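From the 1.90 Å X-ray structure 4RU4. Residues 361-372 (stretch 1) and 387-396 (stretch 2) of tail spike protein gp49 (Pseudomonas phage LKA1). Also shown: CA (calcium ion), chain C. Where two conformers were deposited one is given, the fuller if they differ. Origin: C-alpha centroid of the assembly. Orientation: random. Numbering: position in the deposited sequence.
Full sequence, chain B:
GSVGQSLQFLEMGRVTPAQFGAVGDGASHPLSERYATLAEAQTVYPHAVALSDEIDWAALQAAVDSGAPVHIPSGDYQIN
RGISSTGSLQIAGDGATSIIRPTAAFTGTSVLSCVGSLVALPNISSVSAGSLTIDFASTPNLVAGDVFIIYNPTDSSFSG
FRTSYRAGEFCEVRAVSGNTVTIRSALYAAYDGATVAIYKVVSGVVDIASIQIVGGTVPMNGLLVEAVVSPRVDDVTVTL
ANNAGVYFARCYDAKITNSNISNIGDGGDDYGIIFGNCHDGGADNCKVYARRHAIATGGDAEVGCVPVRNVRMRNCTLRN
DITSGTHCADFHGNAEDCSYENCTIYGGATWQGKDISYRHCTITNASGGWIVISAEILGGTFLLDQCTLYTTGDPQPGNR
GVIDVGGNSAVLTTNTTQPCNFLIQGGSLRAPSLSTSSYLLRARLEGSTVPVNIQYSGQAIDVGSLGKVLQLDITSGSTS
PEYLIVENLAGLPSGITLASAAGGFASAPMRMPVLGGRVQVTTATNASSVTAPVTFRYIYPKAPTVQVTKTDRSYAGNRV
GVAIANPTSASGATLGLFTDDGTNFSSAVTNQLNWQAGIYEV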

# COMPACT_ATOMS: atom_id res chain seq x y z
N CYS B 361 -3.27 -6.29 -3.00
CA CYS B 361 -3.16 -7.03 -4.25
C CYS B 361 -4.52 -7.26 -4.90
O CYS B 361 -5.55 -7.35 -4.22
CB CYS B 361 -2.52 -8.39 -4.02
SG CYS B 361 -0.81 -8.23 -3.50
N THR B 362 -4.52 -7.39 -6.23
CA THR B 362 -5.69 -7.88 -6.94
C THR B 362 -5.32 -9.28 -7.41
O THR B 362 -4.28 -9.45 -8.07
CB THR B 362 -6.03 -6.97 -8.16
OG1 THR B 362 -6.12 -5.62 -7.71
CG2 THR B 362 -7.35 -7.37 -8.82
N ILE B 363 -6.15 -10.27 -7.09
CA ILE B 363 -5.80 -11.67 -7.35
C ILE B 363 -6.99 -12.39 -7.98
O ILE B 363 -8.10 -12.32 -7.44
CB ILE B 363 -5.39 -12.42 -6.03
CG1 ILE B 363 -4.49 -11.54 -5.14
CG2 ILE B 363 -4.70 -13.78 -6.37
CD1 ILE B 363 -4.13 -12.16 -3.76
N THR B 364 -6.78 -13.05 -9.12
CA THR B 364 -7.82 -13.89 -9.70
C THR B 364 -7.57 -15.38 -9.44
O THR B 364 -6.53 -15.76 -8.94
CB THR B 364 -7.93 -13.71 -11.22
OG1 THR B 364 -6.73 -14.18 -11.84
CG2 THR B 364 -8.17 -12.26 -11.59
N ASN B 365 -8.56 -16.22 -9.78
CA ASN B 365 -8.49 -17.65 -9.45
C ASN B 365 -7.49 -18.45 -10.28
O ASN B 365 -7.18 -18.10 -11.44
CB ASN B 365 -9.87 -18.27 -9.64
CG ASN B 365 -10.41 -18.08 -11.07
OD1 ASN B 365 -10.85 -16.98 -11.45
ND2 ASN B 365 -10.41 -19.15 -11.86
N ALA B 366 -7.00 -19.52 -9.68
CA ALA B 366 -6.37 -20.61 -10.39
C ALA B 366 -7.46 -21.52 -11.00
O ALA B 366 -8.67 -21.28 -10.79
CB ALA B 366 -5.49 -21.41 -9.45
N SER B 367 -7.05 -22.59 -11.68
CA SER B 367 -8.02 -23.35 -12.48
C SER B 367 -9.09 -24.01 -11.64
O SER B 367 -10.23 -24.14 -12.08
CB SER B 367 -7.35 -24.39 -13.38
OG SER B 367 -6.79 -25.42 -12.61
N GLY B 368 -8.71 -24.39 -10.42
CA GLY B 368 -9.64 -25.02 -9.51
C GLY B 368 -10.74 -24.11 -9.00
O GLY B 368 -11.71 -24.59 -8.43
N GLY B 369 -10.60 -22.80 -9.17
CA GLY B 369 -11.65 -21.88 -8.73
C GLY B 369 -11.32 -21.17 -7.43
O GLY B 369 -11.98 -20.18 -7.06
N TRP B 370 -10.33 -21.67 -6.71
CA TRP B 370 -9.87 -21.01 -5.49
C TRP B 370 -8.97 -19.82 -5.87
O TRP B 370 -8.57 -19.69 -7.03
CB TRP B 370 -9.09 -21.99 -4.59
CG TRP B 370 -8.04 -22.80 -5.34
CD1 TRP B 370 -8.19 -24.08 -5.84
CD2 TRP B 370 -6.70 -22.40 -5.65
NE1 TRP B 370 -7.01 -24.49 -6.45
CE2 TRP B 370 -6.09 -23.48 -6.35
CE3 TRP B 370 -5.96 -21.23 -5.41
CZ2 TRP B 370 -4.76 -23.43 -6.80
CZ3 TRP B 370 -4.64 -21.18 -5.87
CH2 TRP B 370 -4.05 -22.27 -6.55
N ILE B 371 -8.71 -18.93 -4.91
CA ILE B 371 -7.89 -17.75 -5.17
C ILE B 371 -6.62 -17.74 -4.33
O ILE B 371 -5.54 -17.40 -4.82
CB ILE B 371 -8.69 -16.45 -4.90
CG1 ILE B 371 -9.95 -16.41 -5.77
CG2 ILE B 371 -7.83 -15.19 -5.16
CD1 ILE B 371 -10.88 -15.25 -5.44
N VAL B 372 -6.75 -18.12 -3.06
CA VAL B 372 -5.59 -18.22 -2.20
C VAL B 372 -5.57 -19.63 -1.65
O VAL B 372 -6.56 -20.06 -1.08
CB VAL B 372 -5.64 -17.23 -1.02
CG1 VAL B 372 -4.46 -17.50 -0.08
CG2 VAL B 372 -5.63 -15.77 -1.56
N CYS B 387 -7.27 -6.90 0.13
CA CYS B 387 -7.11 -7.36 -1.23
C CYS B 387 -8.42 -7.38 -2.01
O CYS B 387 -9.52 -7.49 -1.44
CB CYS B 387 -6.48 -8.76 -1.26
SG CYS B 387 -4.73 -8.74 -0.65
N THR B 388 -8.30 -7.28 -3.32
CA THR B 388 -9.44 -7.40 -4.21
C THR B 388 -9.32 -8.78 -4.86
O THR B 388 -8.32 -9.07 -5.52
CB THR B 388 -9.38 -6.29 -5.27
OG1 THR B 388 -9.52 -5.02 -4.62
CG2 THR B 388 -10.49 -6.50 -6.33
N LEU B 389 -10.31 -9.64 -4.62
CA LEU B 389 -10.22 -11.04 -5.04
C LEU B 389 -11.35 -11.34 -6.04
O LEU B 389 -12.49 -10.90 -5.84
CB LEU B 389 -10.34 -11.98 -3.83
CG LEU B 389 -9.43 -11.66 -2.64
CD1 LEU B 389 -9.81 -12.58 -1.48
CD2 LEU B 389 -7.96 -11.85 -3.01
N TYR B 390 -11.05 -12.07 -7.11
CA TYR B 390 -12.11 -12.45 -8.07
C TYR B 390 -11.94 -13.86 -8.56
O TYR B 390 -10.86 -14.24 -9.02
CB TYR B 390 -12.14 -11.50 -9.29
CG TYR B 390 -13.19 -11.86 -10.34
CD1 TYR B 390 -14.48 -12.27 -9.99
CD2 TYR B 390 -12.89 -11.78 -11.71
CE1 TYR B 390 -15.43 -12.58 -10.96
CE2 TYR B 390 -13.83 -12.09 -12.67
CZ TYR B 390 -15.09 -12.50 -12.29
OH TYR B 390 -16.03 -12.81 -13.25
N THR B 391 -13.02 -14.64 -8.49
CA THR B 391 -13.01 -15.96 -9.11
C THR B 391 -14.21 -16.14 -10.04
O THR B 391 -15.33 -15.71 -9.73
CB THR B 391 -12.93 -17.16 -8.13
OG1 THR B 391 -13.09 -18.37 -8.88
CG2 THR B 391 -14.02 -17.09 -7.10
N THR B 392 -13.95 -16.74 -11.20
CA THR B 392 -15.00 -17.06 -12.17
C THR B 392 -15.52 -18.48 -11.96
O THR B 392 -16.41 -18.94 -12.68
CB THR B 392 -14.44 -17.00 -13.63
OG1 THR B 392 -13.30 -17.87 -13.74
CG2 THR B 392 -14.01 -15.57 -14.03
N GLY B 393 -14.95 -19.19 -10.99
CA GLY B 393 -15.28 -20.60 -10.81
C GLY B 393 -15.82 -20.93 -9.43
O GLY B 393 -16.38 -20.07 -8.75
N ASP B 394 -15.63 -22.18 -9.02
CA ASP B 394 -16.16 -22.66 -7.75
C ASP B 394 -15.27 -23.81 -7.30
O ASP B 394 -15.29 -24.86 -7.93
CB ASP B 394 -17.59 -23.19 -7.97
CG ASP B 394 -18.21 -23.79 -6.73
OD1 ASP B 394 -17.60 -23.75 -5.63
OD2 ASP B 394 -19.35 -24.30 -6.84
N PRO B 395 -14.50 -23.61 -6.22
CA PRO B 395 -13.56 -24.65 -5.77
C PRO B 395 -14.20 -25.74 -4.91
O PRO B 395 -13.55 -26.75 -4.62
CB PRO B 395 -12.53 -23.85 -4.95
CG PRO B 395 -13.37 -22.70 -4.34
CD PRO B 395 -14.38 -22.36 -5.45
N GLN B 396 -15.46 -25.56 -4.51
CA GLN B 396 -16.10 -26.57 -3.64
C GLN B 396 -16.17 -28.01 -4.21
O GLN B 396 -16.00 -28.97 -3.44
CB GLN B 396 -17.47 -26.10 -3.14
CG GLN B 396 -18.06 -27.01 -2.05
CD GLN B 396 -18.79 -28.21 -2.66
OE1 GLN B 396 -19.27 -28.14 -3.79
NE2 GLN B 396 -18.83 -29.32 -1.92
CA CA C . -13.73 -25.76 -9.66
O HOH W 1 -12.50 -26.52 -11.75
O HOH W 2 -14.34 -23.83 -11.06
O HOH W 3 -13.37 -27.64 -8.08
O HOH W 4 -15.71 -26.84 -10.42

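The apolar centre of the contact is formed by Ile 363, Ile 371 and Leu 389. Ile 363 and Leu 389 are paired neighbours on two parallel strands, and their side chains lie on the same face of the sheet. Ile 363 CD1 meets Leu 389 CD2 at 3.9 Å. Both side chains take the m rotamer at chi1 and t at chi2. Ile 371 follows the turn of the first stretch, and its CA-to-CB bond points toward the second stretch. Its CD1 lies 3.7 Å from Leu 389 CB and 3.6 Å from Tyr 390 C. An extended isoleucine suits this place because it reaches both a side chain and the backbone. All three residues are buried.

Cys 361 and Cys 387 extend the contact beside Thr 362 and Thr 388. Cys 361 CB is 4.0 Å from Cys 387 SG. Cys 387 SG also accepts a weak hydrogen bond from Cys 361 N, at 3.7 Å. Both cysteines have chi1 near -66°.

The strands, 362-364 and 388-390, run 13° from parallel. Three backbone hydrogen bonds join them: Thr 388 N to Cys 361 O at 2.9 Å, Ile 363 N to Thr 388 O at 2.9 Å, and Tyr 390 N to Ile 363 O at 3.0 Å. CA-H...O contacts add to the ladder; Thr 364 CA lies 3.1 Å from Tyr 390 O. Thr 362, Thr 364, Thr 388 and Tyr 390 occupy the other, partly exposed face. There Thr 362 CG2 is 4.1 Å from Thr 388 CG2. Threonine favours strand geometry and tolerates partial exposure.

Past the strands, side chains take over the bonding. The CA-to-CB bond of Asn 365 points toward the second stretch, and its OD1 accepts a hydrogen bond from Thr 392 N at 3.1 Å. Its ND2 donates to Ala 366 O at 3.0 Å. The amide thus ties the two stretches and also bonds to the first residue of the turn. Thr 391 OG1 donates to Gly 369 O at 2.8 Å and accepts from Gly 393 N at 2.9 Å. One hydroxyl therefore links the turn of the first stretch to the loop of the second.

A type I turn runs from Ala 366 to Gly 369, with Gly 369 N bonded to Ala 366 O at 2.9 Å. Glycine suits position 369 for two reasons. Its phi is positive, and a CB would lie only 2.7 Å from Asp 394 N. Pro 395 packs beside the turn, its CB 3.9 Å from Trp 370 CB and near the edge of the tryptophan ring. This contact buries Trp 370 N without a polar partner.

At the polar edge, a calcium ion joins the stretches. Gly 368 O binds it at 2.6 Å and Asp 394 O at 2.5 Å. Four waters complete the six ligands. Water 2 also accepts from Asp 394 N, its oxygen 2.9 Å from that nitrogen. Altogether the contact buries 710 Å², both sides summed.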